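Local atomic coordinates of phosphatidylinositol-specific phospholipase C1 (Streptomyces antibioticus, PDB entry 3H4X), a protein that is a bacterial phospholipase C of the calcium-dependent phosphoinositide-specific family, built as a closed barrel of parallel strands surrounded by helices. Residues G161-G166 with G177-R182; G215-L220 with R253-V258. All blocks are in the same frame, centred on the assembly; numbering follows the deposited sequence.

In the fold
Eight parallel strands close into a barrel, running in chain order from 31-36 to 319-322, with helices and loops packed around them. After strand 124-130 the chain passes through helices 142-153, 160-164 and 170-177; contact 1 brings the loop that follows helix 170-177, on the way to strand 189-195, back against helix 160-164, closing a short span that contains helix 170-177. Contact 2 opens later, on helix 209-222, and closes a longer loop through strand 232-236. The two contacts follow in series and neither nests nor crosses. They nevertheless touch: Thr164 packs on Trp255 while Leu163 and Trp179 both meet Val257, so helix 160-164 and the loops before strands 189-195 and 258-262 pack together.

Contact 1. Residues G161-G166 with G177-R182; sequences GDLTGG and GGWPSR
Leu163 rests both of its methyl groups on the indole of Trp179, approaching over one face, the two side chains crossing at about a right angle. CD2 of Leu163 makes a CH-pi contact with the six-membered ring of Trp179, 4.0 Å from its centroid and only 18° off the ring normal. The other methyl lies farther toward the rim, Leu163 CD1 being 3.9 Å from Trp179 CE3. With CG anti to the backbone N (chi1 179°), Leu163 reaches from the last turn of its helix straight to the aromatic surface, and a branched, apolar residue suits the place because it can spread two methyls on one flat ring. CD1 of Leu163 also meets the main chain, 3.8 Å from O of Gly178. Gly178 is the first residue to leave helical angles after helix 170-177, and its positive phi is one that a residue lacking a side chain adopts easily. The turn brings Trp179 to the partner helix. This large ring is buried, and its one polar atom, NE1, is satisfied by a hydrogen bond to the carbonyl oxygen of His280. Phe232, at the start of strand 232-236, meets the same indole with planes about 55° apart, Val174 packs on it from helix 170-177, and Tyr158, just before helix 160-164, touches both Leu163 and Pro180.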
loop_
_atom_site.group_PDB
_atom_site.type_symbol
_atom_site.label_atom_id
_atom_site.label_comp_id
_atom_site.label_asym_id
_atom_site.label_seq_id
_atom_site.Cartn_x
_atom_site.Cartn_y
_atom_site.Cartn_z
ATOM N N GLY A 161 14.039 -4.436 -4.155
ATOM C CA GLY A 161 15.281 -4.646 -4.898
ATOM C C GLY A 161 15.613 -3.457 -5.781
ATOM O O GLY A 161 16.774 -3.070 -5.928
ATOM N N ASP A 162 14.587 -2.870 -6.381
ATOM C CA ASP A 162 14.780 -1.710 -7.238
ATOM C C ASP A 162 15.248 -0.501 -6.435
ATOM O O ASP A 162 16.196 0.179 -6.823
ATOM C CB ASP A 162 13.489 -1.395 -7.992
ATOM C CG ASP A 162 13.043 -2.543 -8.869
ATOM O OD1 ASP A 162 13.833 -2.960 -9.740
ATOM O OD2 ASP A 162 11.915 -3.039 -8.686
ATOM N N LEU A 163 14.593 -0.236 -5.310
ATOM C CA LEU A 163 14.971 0.893 -4.471
ATOM C C LEU A 163 16.363 0.704 -3.886
ATOM O O LEU A 163 17.155 1.639 -3.829
ATOM C CB LEU A 163 13.969 1.085 -3.333
ATOM C CG LEU A 163 14.274 2.237 -2.371
ATOM C CD1 LEU A 163 14.106 3.584 -3.065
ATOM C CD2 LEU A 163 13.377 2.148 -1.149
ATOM N N THR A 164 16.662 -0.510 -3.447
ATOM C CA THR A 164 17.888 -0.758 -2.705
ATOM C C THR A 164 19.134 -0.718 -3.586
ATOM O O THR A 164 20.196 -0.276 -3.150
ATOM C CB THR A 164 17.805 -2.090 -1.944
ATOM O OG1 THR A 164 16.710 -2.031 -1.022
ATOM C CG2 THR A 164 19.087 -2.357 -1.179
ATOM N N GLY A 165 19.012 -1.172 -4.828
ATOM C CA GLY A 165 20.167 -1.222 -5.720
ATOM C C GLY A 165 21.310 -1.995 -5.091
ATOM O O GLY A 165 21.122 -3.115 -4.620
ATOM N N GLY A 166 22.498 -1.392 -5.072
ATOM C CA GLY A 166 23.682 -2.045 -4.518
ATOM C C GLY A 166 23.899 -1.781 -3.040
ATOM O O GLY A 166 24.883 -2.237 -2.459
ATOM N N GLY A 177 19.812 8.360 -0.950
ATOM C CA GLY A 177 19.493 8.747 -2.315
ATOM C C GLY A 177 18.031 9.002 -2.613
ATOM O O GLY A 177 17.706 9.486 -3.687
ATOM N N GLY A 178 17.150 8.675 -1.672
ATOM C CA GLY A 178 15.718 8.888 -1.858
ATOM C C GLY A 178 15.078 8.014 -2.925
ATOM O O GLY A 178 15.647 7.011 -3.356
ATOM N N TRP A 179 13.882 8.414 -3.347
ATOM C CA TRP A 179 13.091 7.671 -4.328
ATOM C C TRP A 179 13.263 8.271 -5.715
ATOM O O TRP A 179 13.636 9.431 -5.848
ATOM C CB TRP A 179 11.606 7.735 -3.960
ATOM C CG TRP A 179 11.271 7.067 -2.671
ATOM C CD1 TRP A 179 11.403 7.593 -1.422
ATOM C CD2 TRP A 179 10.739 5.747 -2.500
ATOM N NE1 TRP A 179 10.986 6.683 -0.481
ATOM C CE2 TRP A 179 10.581 5.540 -1.119
ATOM C CE3 TRP A 179 10.384 4.723 -3.381
ATOM C CZ2 TRP A 179 10.086 4.347 -0.595
ATOM C CZ3 TRP A 179 9.893 3.539 -2.860
ATOM C CH2 TRP A 179 9.751 3.362 -1.482
ATOM N N PRO A 180 12.971 7.490 -6.762
ATOM C CA PRO A 180 12.972 8.079 -8.094
ATOM C C PRO A 180 11.918 9.174 -8.237
ATOM O O PRO A 180 10.965 9.241 -7.451
ATOM C CB PRO A 180 12.626 6.896 -9.004
ATOM C CG PRO A 180 12.996 5.685 -8.211
ATOM C CD PRO A 180 12.673 6.049 -6.797
ATOM N N SER A 181 12.098 10.027 -9.240
ATOM C CA SER A 181 11.107 11.043 -9.549
ATOM C C SER A 181 9.774 10.383 -9.886
ATOM O O SER A 181 9.725 9.241 -10.351
ATOM C CB SER A 181 11.572 11.911 -10.720
ATOM O OG SER A 181 11.402 11.234 -11.949
ATOM N N ARG A 182 8.688 11.109 -9.650
ATOM C CA ARG A 182 7.369 10.612 -10.004
ATOM C C ARG A 182 7.291 10.317 -11.502
ATOM O O ARG A 182 6.691 9.325 -11.915
ATOM C CB ARG A 182 6.293 11.615 -9.596
ATOM C CG ARG A 182 6.236 11.879 -8.101
ATOM C CD ARG A 182 5.019 12.714 -7.746
ATOM N NE ARG A 182 3.802 12.031 -8.162
ATOM C CZ ARG A 182 3.195 11.089 -7.447
ATOM N NH1 ARG A 182 3.681 10.730 -6.267
ATOM N NH2 ARG A 182 2.099 10.507 -7.913
#

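Contact 2. Residues G215-L220 with R253-V258; sequences GHLKDL and RPWFVV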
loop_
_atom_site.group_PDB
_atom_site.type_symbol
_atom_site.label_atom_id
_atom_site.label_comp_id
_atom_site.label_asym_id
_atom_site.label_seq_id
_atom_site.Cartn_x
_atom_site.Cartn_y
_atom_site.Cartn_z
ATOM N N GLY A 215 11.554 -10.009 7.572
ATOM C CA GLY A 215 12.521 -11.094 7.724
ATOM C C GLY A 215 12.826 -11.765 6.396
ATOM O O GLY A 215 13.963 -12.146 6.115
ATOM N N HIS A 216 11.794 -11.897 5.574
ATOM C CA HIS A 216 11.918 -12.417 4.222
ATOM C C HIS A 216 12.852 -11.545 3.373
ATOM O O HIS A 216 13.727 -12.065 2.680
ATOM C CB HIS A 216 10.508 -12.529 3.638
ATOM C CG HIS A 216 10.452 -12.754 2.162
ATOM N ND1 HIS A 216 10.857 -13.926 1.562
ATOM C CD2 HIS A 216 9.961 -11.973 1.171
ATOM C CE1 HIS A 216 10.649 -13.845 0.260
ATOM N NE2 HIS A 216 10.104 -12.669 -0.002
ATOM N N LEU A 217 12.692 -10.226 3.440
ATOM C CA LEU A 217 13.592 -9.335 2.707
ATOM C C LEU A 217 15.028 -9.472 3.202
ATOM O O LEU A 217 15.969 -9.526 2.412
ATOM C CB LEU A 217 13.133 -7.881 2.812
ATOM C CG LEU A 217 11.785 -7.544 2.172
ATOM C CD1 LEU A 217 11.555 -6.049 2.237
ATOM C CD2 LEU A 217 11.704 -8.039 0.732
ATOM N N LYS A 218 15.195 -9.513 4.517
ATOM C CA LYS A 218 16.513 -9.686 5.109
ATOM C C LYS A 218 17.171 -10.962 4.585
ATOM O O LYS A 218 18.347 -10.967 4.208
ATOM C CB LYS A 218 16.398 -9.725 6.634
ATOM C CG LYS A 218 17.713 -9.974 7.356
ATOM C CD LYS A 218 17.538 -9.913 8.869
ATOM C CE LYS A 218 16.635 -11.023 9.386
ATOM N NZ LYS A 218 17.305 -12.356 9.374
ATOM N N ASP A 219 16.402 -12.045 4.553
ATOM C CA ASP A 219 16.922 -13.327 4.099
ATOM C C ASP A 219 17.245 -13.316 2.605
ATOM O O ASP A 219 18.283 -13.827 2.189
ATOM C CB ASP A 219 15.951 -14.453 4.454
ATOM C CG ASP A 219 15.836 -14.671 5.957
ATOM O OD1 ASP A 219 16.739 -14.232 6.698
ATOM O OD2 ASP A 219 14.838 -15.277 6.397
ATOM N N LEU A 220 16.368 -12.722 1.798
ATOM C CA LEU A 220 16.650 -12.578 0.373
ATOM C C LEU A 220 17.938 -11.799 0.147
ATOM O O LEU A 220 18.784 -12.196 -0.661
ATOM C CB LEU A 220 15.500 -11.872 -0.346
ATOM C CG LEU A 220 14.204 -12.654 -0.555
ATOM C CD1 LEU A 220 13.194 -11.770 -1.262
ATOM C CD2 LEU A 220 14.458 -13.929 -1.352
ATOM N N ARG A 253 14.987 -3.988 11.253
ATOM C CA ARG A 253 14.581 -2.591 11.184
ATOM C C ARG A 253 14.854 -1.887 9.853
ATOM O O ARG A 253 13.995 -1.163 9.370
ATOM C CB ARG A 253 15.176 -1.805 12.355
ATOM C CG ARG A 253 14.711 -2.311 13.710
ATOM C CD ARG A 253 15.308 -1.500 14.840
ATOM N NE ARG A 253 15.060 -2.140 16.129
ATOM C CZ ARG A 253 15.865 -2.041 17.180
ATOM N NH1 ARG A 253 16.978 -1.329 17.094
ATOM N NH2 ARG A 253 15.561 -2.668 18.309
ATOM N N PRO A 254 16.037 -2.100 9.251
ATOM C CA PRO A 254 16.335 -1.332 8.034
ATOM C C PRO A 254 15.598 -1.813 6.784
ATOM O O PRO A 254 15.845 -1.300 5.691
ATOM C CB PRO A 254 17.848 -1.497 7.869
ATOM C CG PRO A 254 18.166 -2.758 8.570
ATOM C CD PRO A 254 17.203 -2.870 9.721
ATOM N N TRP A 255 14.690 -2.771 6.944
ATOM C CA TRP A 255 13.860 -3.225 5.832
ATOM C C TRP A 255 12.493 -2.552 5.830
ATOM O O TRP A 255 11.686 -2.795 4.936
ATOM C CB TRP A 255 13.791 -4.760 5.804
ATOM C CG TRP A 255 15.142 -5.290 5.481
ATOM C CD1 TRP A 255 16.019 -5.893 6.330
ATOM C CD2 TRP A 255 15.818 -5.164 4.228
ATOM N NE1 TRP A 255 17.192 -6.181 5.673
ATOM C CE2 TRP A 255 17.092 -5.742 4.378
ATOM C CE3 TRP A 255 15.457 -4.633 2.986
ATOM C CZ2 TRP A 255 18.011 -5.805 3.330
ATOM C CZ3 TRP A 255 16.373 -4.691 1.948
ATOM C CH2 TRP A 255 17.635 -5.274 2.128
ATOM N N PHE A 256 12.271 -1.675 6.811
ATOM C CA PHE A 256 11.058 -0.864 6.901
ATOM C C PHE A 256 11.355 0.582 6.505
ATOM O O PHE A 256 12.066 1.294 7.220
ATOM C CB PHE A 256 10.524 -0.866 8.331
ATOM C CG PHE A 256 9.988 -2.189 8.793
ATOM C CD1 PHE A 256 8.707 -2.594 8.447
ATOM C CD2 PHE A 256 10.749 -3.015 9.602
ATOM C CE1 PHE A 256 8.202 -3.802 8.891
ATOM C CE2 PHE A 256 10.247 -4.224 10.047
ATOM C CZ PHE A 256 8.971 -4.618 9.690
ATOM N N VAL A 257 10.798 1.017 5.380
ATOM C CA VAL A 257 10.947 2.407 4.952
ATOM C C VAL A 257 9.586 3.043 4.673
ATOM O O VAL A 257 9.496 4.124 4.081
ATOM C CB VAL A 257 11.875 2.542 3.728
ATOM C CG1 VAL A 257 13.281 2.066 4.080
ATOM C CG2 VAL A 257 11.329 1.762 2.534
ATOM N N VAL A 258 8.536 2.352 5.113
ATOM C CA VAL A 258 7.155 2.790 4.963
ATOM C C VAL A 258 6.481 2.686 6.325
ATOM O O VAL A 258 6.708 1.727 7.066
ATOM C CB VAL A 258 6.402 1.929 3.922
ATOM C CG1 VAL A 258 4.974 2.438 3.722
ATOM C CG2 VAL A 258 7.169 1.910 2.606
#
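Trp255 lays one face of its indole against helix 209-222, and the packing is chiefly apolar. CB of Leu217 sits 3.8 Å above the ring plane, offset toward the rim, with Trp255 CE3 as its nearest atom. Beside it, the CA of Lys218 comes to 3.6 Å from Trp255 NE1, and the CB of Lys218 follows at 3.8 Å from the same NE1. A broad, flat side chain suits this place, since one indole can span two consecutive helix residues. CG of Trp255 is anti to the carbonyl carbon (chi1 -67°), which carries the ring toward the helix.

Main-chain atoms share that face: O of Leu217 lies over the indole, and N of Lys218 stands 4.0 Å above its plane near the rim. Helix 209-222 is the connection of a beta-alpha-beta crossover between the parallel barrel strands 189-195 and 232-236, so Trp255, on the approach to the next strand, 258-262, packs that loop against the helix.

Charged interactions lie at the margin. Lys218 starts out extended, crossing the indole at about a right angle, then bends at chi3 (65°) and chi4 (74°), and its NZ forms a salt bridge with Asp219 OD1 at 3.3 Å, the hydrogen bond within it being weak. The first carbons of the lysine can thus pack on the ring while its charge leads away from it. His216, which helps line a pocket holding an acetyl group, hydrogen-bonds through NE2 to Asp146. Backbone bonds fix the two partners internally: Asp219 N to Gly215 O at 2.9 Å along the helix, and Phe256 N to Arg253 O at 3.1 Å in the 3-10 turn that presents Trp255.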